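Local coordinates for fucoxanthin chlorophyll a/c-binding protein Lhcq10 (Chaetoceros gracilis, PDB 6L4U) that binds chlorophyll a, chlorophyll c1 and fucoxanthin and probably harvests light for photosystem I as a membrane antenna of a diatom, at residues 61-64 with 65-68; 70-73 with 74-77; 193-196 with 197-200. All blocks are in the same frame, centred on the assembly; numbering follows the deposited sequence.

Interaction 1. Residues 61-64 with 65-68. With A86 ((3S,3'S,5R,5'R,6S,6'R,8'R)-3,5'-dihydroxy-8-oxo-6',7'-didehydro-5,5',6,6',7,8-hexahydro-5,6-epoxy-beta,beta-caroten-3'- yl acetate), chain B.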
ATOM      1  N   LEU Z  61     -72.609  36.042  58.600  1.00 73.97           N
ATOM      2  CA  LEU Z  61     -71.490  35.505  57.843  1.00 73.97           C
ATOM      3  C   LEU Z  61     -70.262  35.241  58.700  1.00 73.97           C
ATOM      4  O   LEU Z  61     -69.345  34.566  58.220  1.00 73.97           O
ATOM      5  CB  LEU Z  61     -71.126  36.468  56.714  1.00 73.97           C
ATOM      6  CG  LEU Z  61     -72.255  36.812  55.740  1.00 73.97           C
ATOM      7  CD1 LEU Z  61     -71.737  37.677  54.608  1.00 73.97           C
ATOM      8  CD2 LEU Z  61     -72.901  35.554  55.187  1.00 73.97           C
ATOM      9  N   GLN Z  62     -70.242  35.740  59.941  1.00 72.11           N
ATOM     10  CA  GLN Z  62     -69.086  35.694  60.841  1.00 72.11           C
ATOM     11  C   GLN Z  62     -67.845  36.298  60.189  1.00 72.11           C
ATOM     12  O   GLN Z  62     -66.742  35.751  60.255  1.00 72.11           O
ATOM     13  CB  GLN Z  62     -68.820  34.279  61.348  1.00 72.11           C
ATOM     14  CG  GLN Z  62     -70.031  33.578  61.907  1.00 72.11           C
ATOM     15  CD  GLN Z  62     -69.660  32.247  62.494  1.00 72.11           C
ATOM     16  OE1 GLN Z  62     -68.513  32.049  62.881  1.00 72.11           O
ATOM     17  NE2 GLN Z  62     -70.643  31.374  62.683  1.00 72.11           N
ATOM     18  N   LEU Z  63     -68.043  37.454  59.553  1.00 70.26           N
ATOM     19  CA  LEU Z  63     -66.945  38.157  58.907  1.00 70.26           C
ATOM     20  C   LEU Z  63     -65.993  38.777  59.920  1.00 70.26           C
ATOM     21  O   LEU Z  63     -64.826  39.018  59.594  1.00 70.26           O
ATOM     22  CB  LEU Z  63     -67.506  39.225  57.961  1.00 70.26           C
ATOM     23  CG  LEU Z  63     -66.568  40.005  57.035  1.00 70.26           C
ATOM     24  CD1 LEU Z  63     -65.858  39.074  56.063  1.00 70.26           C
ATOM     25  CD2 LEU Z  63     -67.332  41.076  56.284  1.00 70.26           C
ATOM     26  N   GLY Z  64     -66.443  38.997  61.155  1.00 64.28           N
ATOM     27  CA  GLY Z  64     -65.585  39.563  62.181  1.00 64.28           C
ATOM     28  C   GLY Z  64     -64.477  38.647  62.666  1.00 64.28           C
ATOM     29  O   GLY Z  64     -63.598  39.106  63.396  1.00 64.28           O
ATOM     30  N   SER Z  65     -64.481  37.379  62.276  1.00 64.52           N
ATOM     31  CA  SER Z  65     -63.473  36.431  62.725  1.00 64.52           C
ATOM     32  C   SER Z  65     -62.542  35.984  61.601  1.00 64.52           C
ATOM     33  O   SER Z  65     -61.983  34.887  61.660  1.00 64.52           O
ATOM     34  CB  SER Z  65     -64.147  35.225  63.370  1.00 64.52           C
ATOM     35  OG  SER Z  65     -64.809  34.442  62.391  1.00 64.52           O
ATOM     36  N   THR Z  66     -62.357  36.812  60.579  1.00 66.95           N
ATOM     37  CA  THR Z  66     -61.493  36.467  59.458  1.00 66.95           C
ATOM     38  C   THR Z  66     -60.266  37.370  59.411  1.00 66.95           C
ATOM     39  O   THR Z  66     -60.203  38.403  60.088  1.00 66.95           O
ATOM     40  CB  THR Z  66     -62.252  36.555  58.126  1.00 66.95           C
ATOM     41  OG1 THR Z  66     -61.542  35.820  57.127  1.00 66.95           O
ATOM     42  CG2 THR Z  66     -62.391  37.996  57.657  1.00 66.95           C
ATOM     43  N   THR Z  67     -59.279  36.961  58.606  1.00 67.72           N
ATOM     44  CA  THR Z  67     -58.169  37.845  58.292  1.00 67.72           C
ATOM     45  C   THR Z  67     -58.310  38.140  56.802  1.00 67.72           C
ATOM     46  O   THR Z  67     -59.057  37.460  56.089  1.00 67.72           O
ATOM     47  CB  THR Z  67     -56.792  37.204  58.483  1.00 67.72           C
ATOM     48  OG1 THR Z  67     -56.691  36.018  57.708  1.00 67.72           O
ATOM     49  CG2 THR Z  67     -56.754  36.643  59.910  1.00 67.72           C
ATOM     50  N   ILE Z  68     -57.549  39.114  56.307  1.00 72.97           N
ATOM     51  CA  ILE Z  68     -57.534  39.368  54.868  1.00 72.97           C
ATOM     52  C   ILE Z  68     -56.135  39.169  54.280  1.00 72.97           C
ATOM     53  O   ILE Z  68     -55.923  38.253  53.478  1.00 72.97           O
ATOM     54  CB  ILE Z  68     -58.134  40.757  54.534  1.00 72.97           C
ATOM     55  CG1 ILE Z  68     -57.623  41.875  55.448  1.00 72.97           C
ATOM     56  CG2 ILE Z  68     -59.645  40.710  54.632  1.00 72.97           C
ATOM     57  CD1 ILE Z  68     -57.912  43.257  54.949  1.00 72.97           C
TER
HETATM   58  C   A86 B 317     -69.570  45.284  47.135  1.00 82.76           C
HETATM   59  O   A86 B 317     -57.486  43.439  46.780  1.00 82.76           O
HETATM   60  C1  A86 B 317     -69.382  46.672  46.457  1.00 82.76           C
HETATM   61  C10 A86 B 317     -59.774  45.095  47.452  1.00 82.76           C
HETATM   62  C11 A86 B 317     -59.579  43.683  47.680  1.00 82.76           C
HETATM   63  C12 A86 B 317     -60.785  42.813  47.884  1.00 82.76           C
HETATM   64  C13 A86 B 317     -58.186  43.155  47.680  1.00 82.76           C
HETATM   65  C14 A86 B 317     -57.561  42.196  48.901  1.00 82.76           C
HETATM   66  C15 A86 B 317     -58.069  40.714  48.845  1.00 82.76           C
HETATM   67  C16 A86 B 317     -58.677  40.166  50.124  1.00 82.76           C
HETATM   68  C17 A86 B 317     -57.680  39.456  51.028  1.00 82.76           C
HETATM   69  C18 A86 B 317     -56.997  38.377  50.328  1.00 82.76           C
HETATM   70  C19 A86 B 317     -56.192  38.933  49.107  1.00 82.76           C
HETATM   71  C2  A86 B 317     -68.095  47.178  46.191  1.00 82.76           C
HETATM   72  C20 A86 B 317     -57.173  39.758  48.125  1.00 82.76           C
HETATM   73  C21 A86 B 317     -56.141  40.390  47.120  1.00 82.76           C
HETATM   74  C22 A86 B 317     -59.318  41.306  50.972  1.00 82.76           C
HETATM   75  C23 A86 B 317     -59.806  39.215  49.774  1.00 82.76           C
HETATM   76  C24 A86 B 317     -70.574  47.525  46.089  1.00 82.76           C
HETATM   77  C25 A86 B 317     -70.976  47.687  44.741  1.00 82.76           C
HETATM   78  C26 A86 B 317     -72.264  48.641  44.392  1.00 82.76           C
HETATM   79  C27 A86 B 317     -73.622  48.306  44.518  1.00 82.76           C
HETATM   80  C28 A86 B 317     -74.030  46.974  45.010  1.00 82.76           C
HETATM   81  C29 A86 B 317     -74.710  49.423  44.116  1.00 82.76           C
HETATM   82  C3  A86 B 317     -66.882  46.424  46.522  1.00 82.76           C
HETATM   83  C30 A86 B 317     -75.633  49.205  42.998  1.00 82.76           C
HETATM   84  C31 A86 B 317     -76.554  49.011  41.914  1.00 82.76           C
HETATM   85  C32 A86 B 317     -78.081  49.096  42.160  1.00 82.76           C
HETATM   86  C33 A86 B 317     -79.030  48.778  40.982  1.00 82.76           C
HETATM   87  C34 A86 B 317     -78.491  47.917  39.818  1.00 82.76           C
HETATM   88  C35 A86 B 317     -77.061  47.368  40.036  1.00 82.76           C
HETATM   89  C36 A86 B 317     -76.130  48.484  40.532  1.00 82.76           C
HETATM   90  C37 A86 B 317     -74.696  47.929  40.638  1.00 82.76           C
HETATM   91  C38 A86 B 317     -79.975  46.860  38.284  1.00 82.76           C
HETATM   92  C39 A86 B 317     -81.501  46.607  38.113  1.00 82.76           C
HETATM   93  C4  A86 B 317     -65.679  47.142  46.507  1.00 82.76           C
HETATM   94  C40 A86 B 317     -78.449  48.187  43.367  1.00 82.76           C
HETATM   95  C41 A86 B 317     -78.348  50.566  42.573  1.00 82.76           C
HETATM   96  C5  A86 B 317     -64.204  46.456  46.848  1.00 82.76           C
HETATM   97  C6  A86 B 317     -63.194  46.677  45.901  1.00 82.76           C
HETATM   98  C7  A86 B 317     -63.507  47.532  44.597  1.00 82.76           C
HETATM   99  C8  A86 B 317     -61.718  46.069  46.109  1.00 82.76           C
HETATM  100  C9  A86 B 317     -61.211  45.659  47.418  1.00 82.76           C
HETATM  101  O1  A86 B 317     -58.468  40.171  47.531  1.00 82.76           O
HETATM  102  O2  A86 B 317     -56.100  37.752  51.216  1.00 82.76           O
HETATM  103  O3  A86 B 317     -76.132  49.543  39.605  1.00 82.76           O
HETATM  104  O4  A86 B 317     -79.377  46.842  39.599  1.00 82.76           O
HETATM  105  O5  A86 B 317     -79.307  47.065  37.340  1.00 82.76           O
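L63 and T66 meet beside a type I beta turn, Q62 to S65, T66 being the residue just after it. The contact is between methyls: L63 CD1 lies 4.0 Å from T66 CG2. That CG2 also rests against the backbone of L63, 3.3 Å from L63 O. A chi1 of -162° puts CG2 between the backbone N and the carbonyl carbon of T66, against L63. The backbone bonds here are both weak. S65 N reaches Q62 O at 3.4 Å, nearly straight at 166°. T66 N to L63 O, 3.5 Å, carries the turn one residue further. The hydroxyls serve another subunit: S65 OG bonds G158 O of the Lhcq3 chain, and T66 OG1 bonds D155 O of that chain. D59 of this chain also holds the turn, accepting the N-H groups of L63 (OD2) and G64 (OD1). L63 also packs on L80 of helix 73-102 and lies near a bound chlorophyll a. Beyond the turn the chain runs extended to I68, which lines a fucoxanthin pocket. There I68 CG2 packs 3.7 Å from C22, a methyl on the end ring of the fucoxanthin A86.

Interaction 2. Residues 70-73 with 74-77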
ATOM      1  N   GLY Z  70     -53.366  38.257  55.869  1.00 66.83           N
ATOM      2  CA  GLY Z  70     -52.521  37.500  56.769  1.00 66.83           C
ATOM      3  C   GLY Z  70     -51.925  38.316  57.890  1.00 66.83           C
ATOM      4  O   GLY Z  70     -50.831  37.999  58.363  1.00 66.83           O
ATOM      5  N   GLU Z  71     -52.610  39.370  58.324  1.00 76.11           N
ATOM      6  CA  GLU Z  71     -52.059  40.198  59.391  1.00 76.11           C
ATOM      7  C   GLU Z  71     -52.228  39.520  60.752  1.00 76.11           C
ATOM      8  O   GLU Z  71     -51.253  39.061  61.354  1.00 76.11           O
ATOM      9  CB  GLU Z  71     -52.773  41.544  59.404  1.00 76.11           C
ATOM     10  CG  GLU Z  71     -52.728  42.539  58.250  1.00 76.11           C
ATOM     11  CD  GLU Z  71     -51.386  43.187  58.067  1.00 76.11           C
ATOM     12  OE1 GLU Z  71     -51.026  43.954  58.968  1.00 76.11           O
ATOM     13  OE2 GLU Z  71     -50.900  43.291  56.923  1.00 76.11           O
ATOM     14  N   THR Z  72     -53.477  39.434  61.217  1.00 73.01           N
ATOM     15  CA  THR Z  72     -54.014  38.723  62.379  1.00 73.01           C
ATOM     16  C   THR Z  72     -55.501  39.051  62.379  1.00 73.01           C
ATOM     17  O   THR Z  72     -55.956  39.883  61.591  1.00 73.01           O
ATOM     18  CB  THR Z  72     -53.386  39.105  63.730  1.00 73.01           C
ATOM     19  OG1 THR Z  72     -53.904  38.257  64.761  1.00 73.01           O
ATOM     20  CG2 THR Z  72     -53.667  40.551  64.071  1.00 73.01           C
ATOM     21  N   ASN Z  73     -56.257  38.408  63.271  1.00 70.42           N
ATOM     22  CA  ASN Z  73     -57.685  38.709  63.349  1.00 70.42           C
ATOM     23  C   ASN Z  73     -57.940  40.095  63.933  1.00 70.42           C
ATOM     24  O   ASN Z  73     -58.894  40.770  63.533  1.00 70.42           O
ATOM     25  CB  ASN Z  73     -58.409  37.676  64.207  1.00 70.42           C
ATOM     26  CG  ASN Z  73     -59.914  37.873  64.210  1.00 70.42           C
ATOM     27  OD1 ASN Z  73     -60.512  38.258  63.205  1.00 70.42           O
ATOM     28  ND2 ASN Z  73     -60.509  37.744  65.387  1.00 70.42           N
ATOM     29  N   SER Z  74     -57.104  40.533  64.877  1.00 69.63           N
ATOM     30  CA  SER Z  74     -57.334  41.801  65.555  1.00 69.63           C
ATOM     31  C   SER Z  74     -56.951  43.008  64.713  1.00 69.63           C
ATOM     32  O   SER Z  74     -57.381  44.123  65.023  1.00 69.63           O
ATOM     33  CB  SER Z  74     -56.562  41.838  66.874  1.00 69.63           C
ATOM     34  OG  SER Z  74     -57.140  40.961  67.825  1.00 69.63           O
ATOM     35  N   ALA Z  75     -56.146  42.825  63.670  1.00 71.15           N
ATOM     36  CA  ALA Z  75     -55.792  43.938  62.801  1.00 71.15           C
ATOM     37  C   ALA Z  75     -56.799  44.136  61.683  1.00 71.15           C
ATOM     38  O   ALA Z  75     -57.044  45.277  61.274  1.00 71.15           O
ATOM     39  CB  ALA Z  75     -54.398  43.729  62.204  1.00 71.15           C
ATOM     40  N   THR Z  76     -57.389  43.052  61.182  1.00 71.81           N
ATOM     41  CA  THR Z  76     -58.425  43.172  60.170  1.00 71.81           C
ATOM     42  C   THR Z  76     -59.764  43.546  60.774  1.00 71.81           C
ATOM     43  O   THR Z  76     -60.645  44.017  60.050  1.00 71.81           O
ATOM     44  CB  THR Z  76     -58.576  41.869  59.394  1.00 71.81           C
ATOM     45  OG1 THR Z  76     -59.214  40.890  60.222  1.00 71.81           O
ATOM     46  CG2 THR Z  76     -57.210  41.360  59.012  1.00 71.81           C
ATOM     47  N   ILE Z  77     -59.939  43.341  62.081  1.00 70.00           N
ATOM     48  CA  ILE Z  77     -61.152  43.802  62.740  1.00 70.00           C
ATOM     49  C   ILE Z  77     -61.123  45.325  62.891  1.00 70.00           C
ATOM     50  O   ILE Z  77     -62.172  45.943  63.104  1.00 70.00           O
ATOM     51  CB  ILE Z  77     -61.340  43.134  64.119  1.00 70.00           C
ATOM     52  CG1 ILE Z  77     -62.800  43.034  64.542  1.00 70.00           C
ATOM     53  CG2 ILE Z  77     -60.643  43.841  65.237  1.00 70.00           C
ATOM     54  CD1 ILE Z  77     -63.150  41.725  65.117  1.00 70.00           C
TER
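The flat backbone carbonyl of N73 carries the one hydrogen bond between 70-73 and 74-77. I77 N meets N73 O at 3.1 Å, from a position tilted 28° out of the carbonyl plane. The bond is bent, with 138° at the hydrogen. Around the same oxygen lie I77 CB, at 3.5 Å, and T76 OG1. The carbonyl of T72 meets a methyl instead: T76 CG2 is 3.2 Å from T72 O. E71 packs through CB, 3.9 Å from A75 CB.

This is the N-terminal turn of a helix, with T72 in the N-cap position. T72 makes no capping bond with its side chain. Its chi1 of -175° lays CG2, and not the hydroxyl, against the first turn, 3.4 Å from A75 N and 3.8 Å from A75 CB. T76 OG1 has its strongest partner in the preceding loop, T66 O.

The turn opens helix 73-102, one of the long helices of this chlorophyll-binding fold. T76 packs on I68 of the loop before it, and I77 on K41, near the start of helix 42-51. E71 packs on M159, and its carboxylate OE1 makes a long, weak ion pair with R160, in the loop after helix 137-153.

Interaction 3. Residues 193-196 with 197-200. With KC1 (Chlorophyll c1), chain C.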
ATOM      1  N   GLY Z 193     -63.183  70.048  74.755  1.00 69.17           N
ATOM      2  CA  GLY Z 193     -63.703  70.180  76.107  1.00 69.17           C
ATOM      3  C   GLY Z 193     -64.745  69.142  76.457  1.00 69.17           C
ATOM      4  O   GLY Z 193     -65.044  68.945  77.645  1.00 69.17           O
ATOM      5  N   LYS Z 194     -65.307  68.480  75.449  1.00 73.52           N
ATOM      6  CA  LYS Z 194     -66.188  67.333  75.626  1.00 73.52           C
ATOM      7  C   LYS Z 194     -65.401  66.185  76.245  1.00 73.52           C
ATOM      8  O   LYS Z 194     -64.252  65.936  75.873  1.00 73.52           O
ATOM      9  CB  LYS Z 194     -66.745  66.950  74.243  1.00 73.52           C
ATOM     10  CG  LYS Z 194     -67.531  68.113  73.649  1.00 73.52           C
ATOM     11  CD  LYS Z 194     -69.013  67.893  73.498  1.00 73.52           C
ATOM     12  CE  LYS Z 194     -69.609  68.676  72.368  1.00 73.52           C
ATOM     13  NZ  LYS Z 194     -71.074  68.520  72.182  1.00 73.52           N
ATOM     14  N   THR Z 195     -66.004  65.494  77.211  1.00 73.83           N
ATOM     15  CA  THR Z 195     -65.282  64.428  77.890  1.00 73.83           C
ATOM     16  C   THR Z 195     -65.239  63.169  77.018  1.00 73.83           C
ATOM     17  O   THR Z 195     -65.875  63.099  75.963  1.00 73.83           O
ATOM     18  CB  THR Z 195     -65.917  64.129  79.251  1.00 73.83           C
ATOM     19  OG1 THR Z 195     -65.096  63.205  79.974  1.00 73.83           O
ATOM     20  CG2 THR Z 195     -67.299  63.531  79.088  1.00 73.83           C
ATOM     21  N   GLU Z 196     -64.441  62.176  77.466  1.00 75.69           N
ATOM     22  CA  GLU Z 196     -64.364  60.878  76.784  1.00 75.69           C
ATOM     23  C   GLU Z 196     -65.704  60.188  76.651  1.00 75.69           C
ATOM     24  O   GLU Z 196     -65.999  59.597  75.607  1.00 75.69           O
ATOM     25  CB  GLU Z 196     -63.509  59.853  77.517  1.00 75.69           C
ATOM     26  CG  GLU Z 196     -62.597  58.847  76.783  1.00 75.69           C
ATOM     27  CD  GLU Z 196     -62.272  59.014  75.316  1.00 75.69           C
ATOM     28  OE1 GLU Z 196     -61.884  60.128  74.941  1.00 75.69           O
ATOM     29  OE2 GLU Z 196     -62.509  58.085  74.512  1.00 75.69           O
ATOM     30  N   ALA Z 197     -66.493  60.174  77.725  1.00 70.39           N
ATOM     31  CA  ALA Z 197     -67.793  59.521  77.681  1.00 70.39           C
ATOM     32  C   ALA Z 197     -68.778  60.283  76.810  1.00 70.39           C
ATOM     33  O   ALA Z 197     -69.803  59.718  76.412  1.00 70.39           O
ATOM     34  CB  ALA Z 197     -68.348  59.360  79.097  1.00 70.39           C
ATOM     35  N   GLN Z 198     -68.476  61.540  76.485  1.00 73.79           N
ATOM     36  CA  GLN Z 198     -69.377  62.317  75.657  1.00 73.79           C
ATOM     37  C   GLN Z 198     -69.080  62.030  74.186  1.00 73.79           C
ATOM     38  O   GLN Z 198     -69.976  62.115  73.342  1.00 73.79           O
ATOM     39  CB  GLN Z 198     -69.185  63.806  75.957  1.00 73.79           C
ATOM     40  CG  GLN Z 198     -70.251  64.314  76.916  1.00 73.79           C
ATOM     41  CD  GLN Z 198     -71.613  64.543  76.356  1.00 73.79           C
ATOM     42  OE1 GLN Z 198     -71.798  65.187  75.329  1.00 73.79           O
ATOM     43  NE2 GLN Z 198     -72.590  63.899  76.984  1.00 73.79           N
ATOM     44  N   LYS Z 199     -67.831  61.671  73.868  1.00 75.21           N
ATOM     45  CA  LYS Z 199     -67.403  61.348  72.507  1.00 75.21           C
ATOM     46  C   LYS Z 199     -67.362  59.855  72.228  1.00 75.21           C
ATOM     47  O   LYS Z 199     -67.371  59.470  71.056  1.00 75.21           O
ATOM     48  CB  LYS Z 199     -66.007  61.915  72.261  1.00 75.21           C
ATOM     49  CG  LYS Z 199     -65.901  63.367  72.517  1.00 75.21           C
ATOM     50  CD  LYS Z 199     -64.643  63.934  72.022  1.00 75.21           C
ATOM     51  CE  LYS Z 199     -63.895  64.015  73.344  1.00 75.21           C
ATOM     52  NZ  LYS Z 199     -62.430  64.106  73.330  1.00 75.21           N
ATOM     53  N   ALA Z 200     -67.287  59.009  73.264  1.00 71.53           N
ATOM     54  CA  ALA Z 200     -67.451  57.575  73.044  1.00 71.53           C
ATOM     55  C   ALA Z 200     -68.866  57.253  72.593  1.00 71.53           C
ATOM     56  O   ALA Z 200     -69.068  56.345  71.781  1.00 71.53           O
ATOM     57  CB  ALA Z 200     -67.112  56.788  74.310  1.00 71.53           C
TER
HETATM   58  NB  KC1 C 306     -69.957  61.989  63.401  1.00 84.60           N
HETATM   59  ND  KC1 C 306     -66.266  62.398  61.769  1.00 84.60           N
HETATM   60  C1A KC1 C 306     -66.051  62.149  64.943  1.00 84.60           C
HETATM   61  C1B KC1 C 306     -70.283  61.944  64.686  1.00 84.60           C
HETATM   62  C1C KC1 C 306     -69.990  62.239  60.359  1.00 84.60           C
HETATM   63  C1D KC1 C 306     -65.698  62.484  60.459  1.00 84.60           C
HETATM   64  C2A KC1 C 306     -65.831  62.114  66.440  1.00 84.60           C
HETATM   65  C2B KC1 C 306     -71.726  61.853  64.973  1.00 84.60           C
HETATM   66  C2C KC1 C 306     -70.265  62.623  58.954  1.00 84.60           C
HETATM   67  C2D KC1 C 306     -64.221  62.452  60.396  1.00 84.60           C
HETATM   68  C3A KC1 C 306     -67.251  62.027  66.961  1.00 84.60           C
HETATM   69  C3B KC1 C 306     -72.316  61.852  63.622  1.00 84.60           C
HETATM   70  C3C KC1 C 306     -68.936  62.794  58.355  1.00 84.60           C
HETATM   71  C3D KC1 C 306     -63.907  62.328  61.848  1.00 84.60           C
HETATM   72  C4A KC1 C 306     -67.985  62.027  65.662  1.00 84.60           C
HETATM   73  C4B KC1 C 306     -71.113  61.939  62.721  1.00 84.60           C
HETATM   74  C4C KC1 C 306     -68.042  62.514  59.519  1.00 84.60           C
HETATM   75  C4D KC1 C 306     -65.114  62.286  62.530  1.00 84.60           C
HETATM   76  CAA KC1 C 306     -65.261  63.417  67.004  1.00 84.60           C
HETATM   77  CAB KC1 C 306     -73.782  61.779  63.374  1.00 84.60           C
HETATM   78  CAC KC1 C 306     -68.666  63.225  56.922  1.00 84.60           C
HETATM   79  CAD KC1 C 306     -62.817  62.223  62.851  1.00 84.60           C
HETATM   80  CBA KC1 C 306     -64.938  63.273  68.486  1.00 84.60           C
HETATM   81  CBB KC1 C 306     -74.399  61.868  62.220  1.00 84.60           C
HETATM   82  CBC KC1 C 306     -67.948  62.217  56.059  1.00 84.60           C
HETATM   83  CBD KC1 C 306     -63.420  62.142  64.191  1.00 84.60           C
HETATM   84  CED KC1 C 306     -63.061  58.657  65.751  1.00 84.60           C
HETATM   85  CGA KC1 C 306     -64.050  62.078  68.751  1.00 84.60           C
HETATM   86  CGD KC1 C 306     -62.902  60.963  64.949  1.00 84.60           C
HETATM   87  CHA KC1 C 306     -64.896  62.200  63.982  1.00 84.60           C
HETATM   88  CHB KC1 C 306     -69.303  61.960  65.769  1.00 84.60           C
HETATM   89  CHC KC1 C 306     -71.140  61.976  61.249  1.00 84.60           C
HETATM   90  CHD KC1 C 306     -66.582  62.603  59.302  1.00 84.60           C
HETATM   91  CMA KC1 C 306     -67.502  60.735  67.715  1.00 84.60           C
HETATM   92  CMB KC1 C 306     -72.410  61.786  66.302  1.00 84.60           C
HETATM   93  CMC KC1 C 306     -71.578  62.795  58.255  1.00 84.60           C
HETATM   94  CMD KC1 C 306     -63.202  62.509  59.294  1.00 84.60           C
HETATM   95  NA  KC1 C 306     -67.268  62.096  64.539  1.00 84.60           N
HETATM   96  NC  KC1 C 306     -68.683  62.189  60.681  1.00 84.60           N
HETATM   97  O1A KC1 C 306     -64.487  61.076  69.294  1.00 84.60           O
HETATM   98  O1D KC1 C 306     -61.894  61.079  65.626  1.00 84.60           O
HETATM   99  O2A KC1 C 306     -62.646  62.117  68.377  1.00 84.60           O
HETATM  100  O2D KC1 C 306     -63.576  59.683  64.919  1.00 84.60           O
HETATM  101  OBD KC1 C 306     -61.559  62.209  62.609  1.00 84.60           O
HETATM  102 MG   KC1 C 306     -68.096  62.364  62.653  1.00 84.60          MG
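K199 leaves the helix with CG anti to its own carbonyl carbon, and a bend at chi3 (-101°) folds the chain back over the backbone of K194 and T195. The fold sets K199 CE 3.2 Å from K194 O. K199 CG lies alongside the start of the other lysine, 4.1 Å from K194 CB. The rest of K194 leads away toward a bound fucoxanthin, whose pocket it helps to line. In T195, OG1 is anti to the backbone N (chi1 -173°). This turns CG2 toward the helix, where it touches Q198 CB at 3.7 Å. The two side chains cross at about a right angle.

T195 holds the N-cap position of helix 196-223, but its side chain makes no capping bond. Its carbonyl starts the helical hydrogen bonding. T195 O accepts K199 N at 3.2 Å, from a little out of the carbonyl plane. It also accepts Q198 N at 3.1 Å, from well above the plane (69°) and on the same face. One oxygen therefore joins an i+3 and an i+4 bond. The i+3 bond gives the first turn some 3-10 character. E196 O accepts A200 N as an i+4 bond, and K199 N only weakly.

E196 sits in the first turn, where its negative charge would probably suit the positive end of the helix dipole. Its OE1 is near K199 NZ, yet too far for a salt bridge.

K199 lines a chlorophyll c1 pocket. The lysine meets the pigment's carboxyl arm with its aliphatic part. K199 CB is 3.4 Å from O1A of the chlorophyll, and K199 CD is 3.6 Å from CBA. The pigment is hydrogen-bonded to the backbone N of F167.

How the interactions relate
The three contacts follow one another along the chain, and none nests in or crosses another. Interaction 1 closes a turn in the loop after helix 42-51. Interaction 2 follows at once, where that loop passes into helix 73-102. The two touch, with centres about 9 Å apart, and this ties the loop back to the start of the helix. Interaction 3 comes much later, after helix 137-153, where a loop enters helix 196-223. Its centre is about 30 Å from that of interaction 1 and about 28 Å from that of interaction 2. Interactions 2 and 3 thus mark the N-terminal ends of the two longest helices.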